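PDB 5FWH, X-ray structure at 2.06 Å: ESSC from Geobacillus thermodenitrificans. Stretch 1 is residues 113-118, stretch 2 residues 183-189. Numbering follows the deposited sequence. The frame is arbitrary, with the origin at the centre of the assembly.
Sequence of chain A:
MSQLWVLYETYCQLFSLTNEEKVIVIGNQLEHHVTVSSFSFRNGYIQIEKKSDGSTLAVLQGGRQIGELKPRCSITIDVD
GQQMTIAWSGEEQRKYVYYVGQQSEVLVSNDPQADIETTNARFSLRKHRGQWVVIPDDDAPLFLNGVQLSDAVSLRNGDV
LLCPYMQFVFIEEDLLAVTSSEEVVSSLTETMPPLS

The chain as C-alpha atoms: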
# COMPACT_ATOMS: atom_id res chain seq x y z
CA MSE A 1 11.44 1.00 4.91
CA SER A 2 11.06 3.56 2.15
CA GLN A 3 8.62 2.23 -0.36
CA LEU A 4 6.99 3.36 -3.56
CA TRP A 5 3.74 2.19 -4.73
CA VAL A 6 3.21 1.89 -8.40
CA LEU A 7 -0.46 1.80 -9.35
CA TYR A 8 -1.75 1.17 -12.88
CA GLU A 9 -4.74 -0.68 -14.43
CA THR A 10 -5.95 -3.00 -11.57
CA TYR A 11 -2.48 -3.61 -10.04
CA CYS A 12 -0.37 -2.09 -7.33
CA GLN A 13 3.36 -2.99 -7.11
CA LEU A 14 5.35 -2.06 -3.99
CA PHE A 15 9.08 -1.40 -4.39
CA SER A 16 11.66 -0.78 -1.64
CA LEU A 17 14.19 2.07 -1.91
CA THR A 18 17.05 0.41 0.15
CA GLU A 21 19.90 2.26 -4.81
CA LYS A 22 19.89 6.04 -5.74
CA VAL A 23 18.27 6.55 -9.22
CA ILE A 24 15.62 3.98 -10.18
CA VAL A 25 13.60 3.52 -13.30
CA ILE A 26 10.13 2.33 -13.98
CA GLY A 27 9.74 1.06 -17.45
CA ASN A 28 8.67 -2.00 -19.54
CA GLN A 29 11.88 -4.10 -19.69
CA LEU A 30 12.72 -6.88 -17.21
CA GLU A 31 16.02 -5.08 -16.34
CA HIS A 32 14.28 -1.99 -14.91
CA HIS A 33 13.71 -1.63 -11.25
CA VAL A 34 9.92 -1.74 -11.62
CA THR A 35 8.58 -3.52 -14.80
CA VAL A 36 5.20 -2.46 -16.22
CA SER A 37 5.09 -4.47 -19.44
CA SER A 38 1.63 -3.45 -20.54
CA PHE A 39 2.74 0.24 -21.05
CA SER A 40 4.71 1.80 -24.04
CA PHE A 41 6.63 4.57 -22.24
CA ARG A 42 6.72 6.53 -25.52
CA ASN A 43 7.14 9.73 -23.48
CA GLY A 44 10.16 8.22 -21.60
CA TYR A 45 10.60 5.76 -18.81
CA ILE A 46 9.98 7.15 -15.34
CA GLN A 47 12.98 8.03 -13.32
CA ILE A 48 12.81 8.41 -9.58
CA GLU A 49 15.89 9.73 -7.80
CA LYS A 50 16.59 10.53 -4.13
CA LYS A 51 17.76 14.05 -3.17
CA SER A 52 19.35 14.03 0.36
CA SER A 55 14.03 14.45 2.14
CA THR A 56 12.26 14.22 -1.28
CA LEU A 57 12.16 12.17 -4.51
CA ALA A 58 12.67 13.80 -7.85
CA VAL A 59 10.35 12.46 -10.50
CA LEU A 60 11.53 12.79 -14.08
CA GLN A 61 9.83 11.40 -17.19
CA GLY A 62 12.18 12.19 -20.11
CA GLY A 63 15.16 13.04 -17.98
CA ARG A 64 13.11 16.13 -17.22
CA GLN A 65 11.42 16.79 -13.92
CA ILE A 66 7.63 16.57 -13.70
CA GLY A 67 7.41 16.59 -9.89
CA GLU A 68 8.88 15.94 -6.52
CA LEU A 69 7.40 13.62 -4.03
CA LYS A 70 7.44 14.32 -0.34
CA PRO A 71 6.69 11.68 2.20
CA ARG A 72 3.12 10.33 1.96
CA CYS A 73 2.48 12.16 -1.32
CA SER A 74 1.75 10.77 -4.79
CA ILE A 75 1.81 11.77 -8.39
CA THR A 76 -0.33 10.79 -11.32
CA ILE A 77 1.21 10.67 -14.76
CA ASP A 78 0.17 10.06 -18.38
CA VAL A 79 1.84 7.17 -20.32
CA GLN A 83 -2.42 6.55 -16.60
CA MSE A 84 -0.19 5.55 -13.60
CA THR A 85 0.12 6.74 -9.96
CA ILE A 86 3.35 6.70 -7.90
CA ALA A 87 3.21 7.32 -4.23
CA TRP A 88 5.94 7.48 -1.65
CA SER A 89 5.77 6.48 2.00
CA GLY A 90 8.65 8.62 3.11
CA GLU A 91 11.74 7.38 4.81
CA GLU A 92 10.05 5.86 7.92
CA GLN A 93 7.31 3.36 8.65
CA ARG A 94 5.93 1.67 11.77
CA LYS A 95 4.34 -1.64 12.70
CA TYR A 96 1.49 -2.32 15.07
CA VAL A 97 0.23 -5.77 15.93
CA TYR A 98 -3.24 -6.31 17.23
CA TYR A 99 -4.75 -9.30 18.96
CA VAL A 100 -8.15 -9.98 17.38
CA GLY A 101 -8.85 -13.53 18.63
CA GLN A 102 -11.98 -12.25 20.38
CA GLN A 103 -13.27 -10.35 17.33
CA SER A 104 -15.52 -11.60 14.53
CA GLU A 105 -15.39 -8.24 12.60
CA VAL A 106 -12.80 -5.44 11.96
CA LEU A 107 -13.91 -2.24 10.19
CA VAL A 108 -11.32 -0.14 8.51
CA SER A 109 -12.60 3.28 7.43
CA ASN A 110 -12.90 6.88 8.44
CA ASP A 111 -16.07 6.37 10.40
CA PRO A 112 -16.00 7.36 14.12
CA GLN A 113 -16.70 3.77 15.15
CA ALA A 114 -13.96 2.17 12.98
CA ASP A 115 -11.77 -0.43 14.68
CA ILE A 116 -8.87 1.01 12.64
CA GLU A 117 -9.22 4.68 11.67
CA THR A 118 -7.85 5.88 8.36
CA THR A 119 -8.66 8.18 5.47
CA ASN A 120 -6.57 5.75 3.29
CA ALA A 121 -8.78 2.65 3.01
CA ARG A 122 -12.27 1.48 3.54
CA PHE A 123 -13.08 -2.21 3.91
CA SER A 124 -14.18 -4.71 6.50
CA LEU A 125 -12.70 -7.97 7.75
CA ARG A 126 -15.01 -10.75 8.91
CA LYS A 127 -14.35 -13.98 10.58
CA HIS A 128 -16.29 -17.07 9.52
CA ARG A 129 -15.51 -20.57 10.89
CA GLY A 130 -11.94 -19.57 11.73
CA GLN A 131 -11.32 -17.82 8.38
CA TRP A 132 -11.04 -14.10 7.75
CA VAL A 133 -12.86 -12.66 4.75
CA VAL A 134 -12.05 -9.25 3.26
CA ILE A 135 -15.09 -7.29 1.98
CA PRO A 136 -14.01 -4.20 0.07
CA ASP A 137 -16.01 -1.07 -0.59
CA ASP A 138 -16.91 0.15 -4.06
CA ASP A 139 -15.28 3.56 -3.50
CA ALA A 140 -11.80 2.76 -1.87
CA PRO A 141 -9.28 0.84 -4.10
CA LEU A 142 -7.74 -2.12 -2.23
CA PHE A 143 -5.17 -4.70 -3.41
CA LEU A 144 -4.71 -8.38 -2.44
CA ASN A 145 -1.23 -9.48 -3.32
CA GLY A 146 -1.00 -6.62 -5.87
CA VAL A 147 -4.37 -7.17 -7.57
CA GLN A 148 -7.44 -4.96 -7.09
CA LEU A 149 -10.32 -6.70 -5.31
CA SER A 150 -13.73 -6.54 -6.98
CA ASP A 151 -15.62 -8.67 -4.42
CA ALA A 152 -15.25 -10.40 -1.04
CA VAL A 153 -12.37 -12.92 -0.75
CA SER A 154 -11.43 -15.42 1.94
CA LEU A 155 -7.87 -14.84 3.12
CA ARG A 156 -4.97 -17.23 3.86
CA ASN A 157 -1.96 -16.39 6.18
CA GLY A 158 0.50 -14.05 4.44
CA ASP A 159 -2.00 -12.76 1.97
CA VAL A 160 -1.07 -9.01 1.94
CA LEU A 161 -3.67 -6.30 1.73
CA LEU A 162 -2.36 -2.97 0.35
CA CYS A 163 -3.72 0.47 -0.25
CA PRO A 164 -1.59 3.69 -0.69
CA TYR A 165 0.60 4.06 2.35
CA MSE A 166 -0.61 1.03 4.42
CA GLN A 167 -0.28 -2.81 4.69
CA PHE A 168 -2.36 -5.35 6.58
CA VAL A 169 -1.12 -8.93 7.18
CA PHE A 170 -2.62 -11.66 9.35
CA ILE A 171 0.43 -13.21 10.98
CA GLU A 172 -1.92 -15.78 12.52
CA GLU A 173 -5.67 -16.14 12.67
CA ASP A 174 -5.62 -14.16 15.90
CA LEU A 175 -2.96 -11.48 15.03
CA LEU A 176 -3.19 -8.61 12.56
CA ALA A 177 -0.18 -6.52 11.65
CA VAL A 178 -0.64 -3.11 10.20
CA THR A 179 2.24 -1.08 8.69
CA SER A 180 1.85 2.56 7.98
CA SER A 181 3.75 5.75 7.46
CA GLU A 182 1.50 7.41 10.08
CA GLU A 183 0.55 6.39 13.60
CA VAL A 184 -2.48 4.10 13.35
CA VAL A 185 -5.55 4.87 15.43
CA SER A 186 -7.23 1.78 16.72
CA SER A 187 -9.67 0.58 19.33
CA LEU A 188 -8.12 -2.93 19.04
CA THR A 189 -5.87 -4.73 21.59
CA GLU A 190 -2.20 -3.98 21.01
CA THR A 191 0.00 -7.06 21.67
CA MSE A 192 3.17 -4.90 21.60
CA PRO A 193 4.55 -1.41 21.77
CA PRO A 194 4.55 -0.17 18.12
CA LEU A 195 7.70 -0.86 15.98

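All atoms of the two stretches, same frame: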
# COMPACT_ATOMS: atom_id res chain seq x y z
N GLN A 113 -16.68 5.07 14.47
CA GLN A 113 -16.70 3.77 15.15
C GLN A 113 -15.83 2.68 14.52
O GLN A 113 -15.94 1.51 14.89
CB GLN A 113 -18.15 3.34 15.34
CG GLN A 113 -19.02 4.46 16.01
CD GLN A 113 -18.43 4.95 17.34
OE1 GLN A 113 -18.36 6.16 17.61
NE2 GLN A 113 -18.02 4.03 18.16
N ALA A 114 -14.91 3.09 13.63
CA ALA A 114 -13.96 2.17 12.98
C ALA A 114 -13.04 1.55 13.99
O ALA A 114 -12.55 2.23 14.89
CB ALA A 114 -13.14 2.91 11.94
N ASP A 115 -12.82 0.25 13.87
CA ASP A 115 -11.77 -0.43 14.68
C ASP A 115 -10.35 0.08 14.34
O ASP A 115 -9.45 0.12 15.19
CB ASP A 115 -11.87 -1.94 14.48
CG ASP A 115 -13.25 -2.50 14.86
OD1 ASP A 115 -13.44 -2.72 16.08
OD2 ASP A 115 -14.13 -2.71 13.96
N ILE A 116 -10.10 0.38 13.07
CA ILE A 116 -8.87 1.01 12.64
C ILE A 116 -9.27 2.22 11.84
O ILE A 116 -9.92 2.07 10.82
CB ILE A 116 -7.99 0.11 11.77
CG1 ILE A 116 -7.62 -1.18 12.53
CG2 ILE A 116 -6.73 0.86 11.32
CD1 ILE A 116 -6.78 -2.11 11.67
N GLU A 117 -8.82 3.39 12.29
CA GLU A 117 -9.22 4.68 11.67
C GLU A 117 -8.21 5.19 10.66
O GLU A 117 -7.02 5.37 10.99
CB GLU A 117 -9.48 5.74 12.71
CG GLU A 117 -10.84 5.59 13.39
CD GLU A 117 -11.13 6.72 14.39
OE1 GLU A 117 -10.67 6.58 15.56
OE2 GLU A 117 -11.83 7.71 14.00
N THR A 118 -8.69 5.43 9.44
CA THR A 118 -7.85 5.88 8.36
C THR A 118 -8.71 6.55 7.27
O THR A 118 -9.84 6.13 6.99
CB THR A 118 -7.03 4.72 7.74
OG1 THR A 118 -6.47 5.10 6.49
CG2 THR A 118 -7.89 3.42 7.50
N GLU A 183 1.11 7.10 12.46
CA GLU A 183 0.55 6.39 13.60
C GLU A 183 -0.92 5.93 13.25
O GLU A 183 -1.73 6.66 12.60
CB GLU A 183 0.61 7.18 14.94
CG GLU A 183 1.97 7.23 15.67
CD GLU A 183 1.99 6.55 17.06
OE1 GLU A 183 1.82 5.31 17.16
OE2 GLU A 183 2.20 7.24 18.08
N VAL A 184 -1.20 4.69 13.60
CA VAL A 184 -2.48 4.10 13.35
C VAL A 184 -3.33 4.36 14.59
O VAL A 184 -2.85 4.22 15.69
CB VAL A 184 -2.31 2.60 13.17
CG1 VAL A 184 -3.64 1.92 13.07
CG2 VAL A 184 -1.51 2.38 11.90
N VAL A 185 -4.59 4.67 14.37
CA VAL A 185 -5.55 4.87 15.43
C VAL A 185 -6.48 3.71 15.44
O VAL A 185 -7.12 3.41 14.41
CB VAL A 185 -6.33 6.16 15.21
CG1 VAL A 185 -7.30 6.41 16.38
CG2 VAL A 185 -5.35 7.32 15.05
N SER A 186 -6.51 3.02 16.58
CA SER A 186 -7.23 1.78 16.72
C SER A 186 -7.88 1.61 18.07
O SER A 186 -7.30 1.89 19.09
CB SER A 186 -6.29 0.56 16.48
OG SER A 186 -7.11 -0.60 16.21
N SER A 187 -9.07 1.05 18.08
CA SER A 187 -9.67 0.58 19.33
C SER A 187 -9.34 -0.88 19.61
O SER A 187 -9.90 -1.43 20.52
CB SER A 187 -11.18 0.76 19.24
OG SER A 187 -11.67 -0.04 18.22
N LEU A 188 -8.44 -1.51 18.85
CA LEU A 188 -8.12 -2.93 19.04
C LEU A 188 -7.08 -3.11 20.14
O LEU A 188 -6.40 -2.18 20.48
CB LEU A 188 -7.60 -3.56 17.75
CG LEU A 188 -8.65 -3.64 16.61
CD1 LEU A 188 -7.98 -3.87 15.27
CD2 LEU A 188 -9.68 -4.71 16.86
N THR A 189 -6.94 -4.34 20.63
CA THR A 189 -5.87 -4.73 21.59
C THR A 189 -4.45 -4.82 21.03
O THR A 189 -4.10 -5.81 20.37
CB THR A 189 -6.08 -6.15 22.16
OG1 THR A 189 -7.43 -6.38 22.51
CG2 THR A 189 -5.17 -6.40 23.40

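Residues 113-118 and 183-189 lie far apart in sequence but meet as a short antiparallel pairing centred on I116 and S186, whose CA atoms are 4.5 Å apart. The contact is small, burying 355 Å² in total over both stretches, and it combines three hydrogen bonds with a modest apolar patch.

The backbone bonds flank the I116-S186 pair. Beyond it in one direction, the amide N of E117 donates to the carbonyl O of V185 at 2.7 Å, with an N-H...O angle of 179°, so the hydrogen points straight at its acceptor. In the other direction, the carbonyl O of D115 accepts from the amide N of S187 at 3.1 Å, and here the angle of 144° marks a more bent bond. As expected of a non-hydrogen-bonded antiparallel pair, I116 and S186 instead bring their CA atoms close to carbonyl groups: S186 CA lies 3.2 Å from D115 O, and I116 CA lies 3.5 Å from V185 O. Each of these two oxygens thus receives both an amide hydrogen bond and a CA-H...O contact from the opposing stretch.

The third hydrogen bond comes from a side chain. S186 adopts the t rotamer (chi1 -162°), and its OG donates to D115 O at 2.7 Å, so that this carbonyl serves S186 OG and S187 N together. The same hydroxyl oxygen accepts a bond within its own stretch from L188 N, with the N to S186 OG distance 3.1 Å. Serine suits this position because its short side chain carries a group able to donate and accept at once, linking the D115 carbonyl to the turn of chain that follows S186. The side chain of D115 plays a different part: its OD2 is hydrogen-bonded elsewhere in the structure, while OD1 stays 3.9 Å from OG of S187.

Apolar packing gathers around I116, which is buried and shares one face of the pairing with S186. With chi1 in m and chi2 in t, its side chain reaches two hydrophobic neighbours: CG2 lies 3.7 Å from CG1 of V184, and CG1 lies 3.9 Å from CD1 of L188. The branching at CB allows isoleucine to make both contacts, so that CG2 meets V184, before S186, and CG1 meets L188, after it. L188, whose CA-to-CB bond points toward the first stretch, also approaches the aliphatic part of D115, its CG lying 4.2 Å from D115 CB.

E117 and V185 project to the other face, where the surroundings are more open. The extended chi2 of E117 (t) carries its carboxylate alongside the valine, and OE1 comes within 3.5 Å of V185 CG1. This is a van der Waals contact, in which the valine covers part of the glutamate; E117 is partly exposed and V185 exposed, so the carboxylate is not sealed in an apolar interior. The apolar contacts to V184 and L188 thus collect around I116, whereas E117 and V185 lie on the other face, a glutamate against an exposed valine.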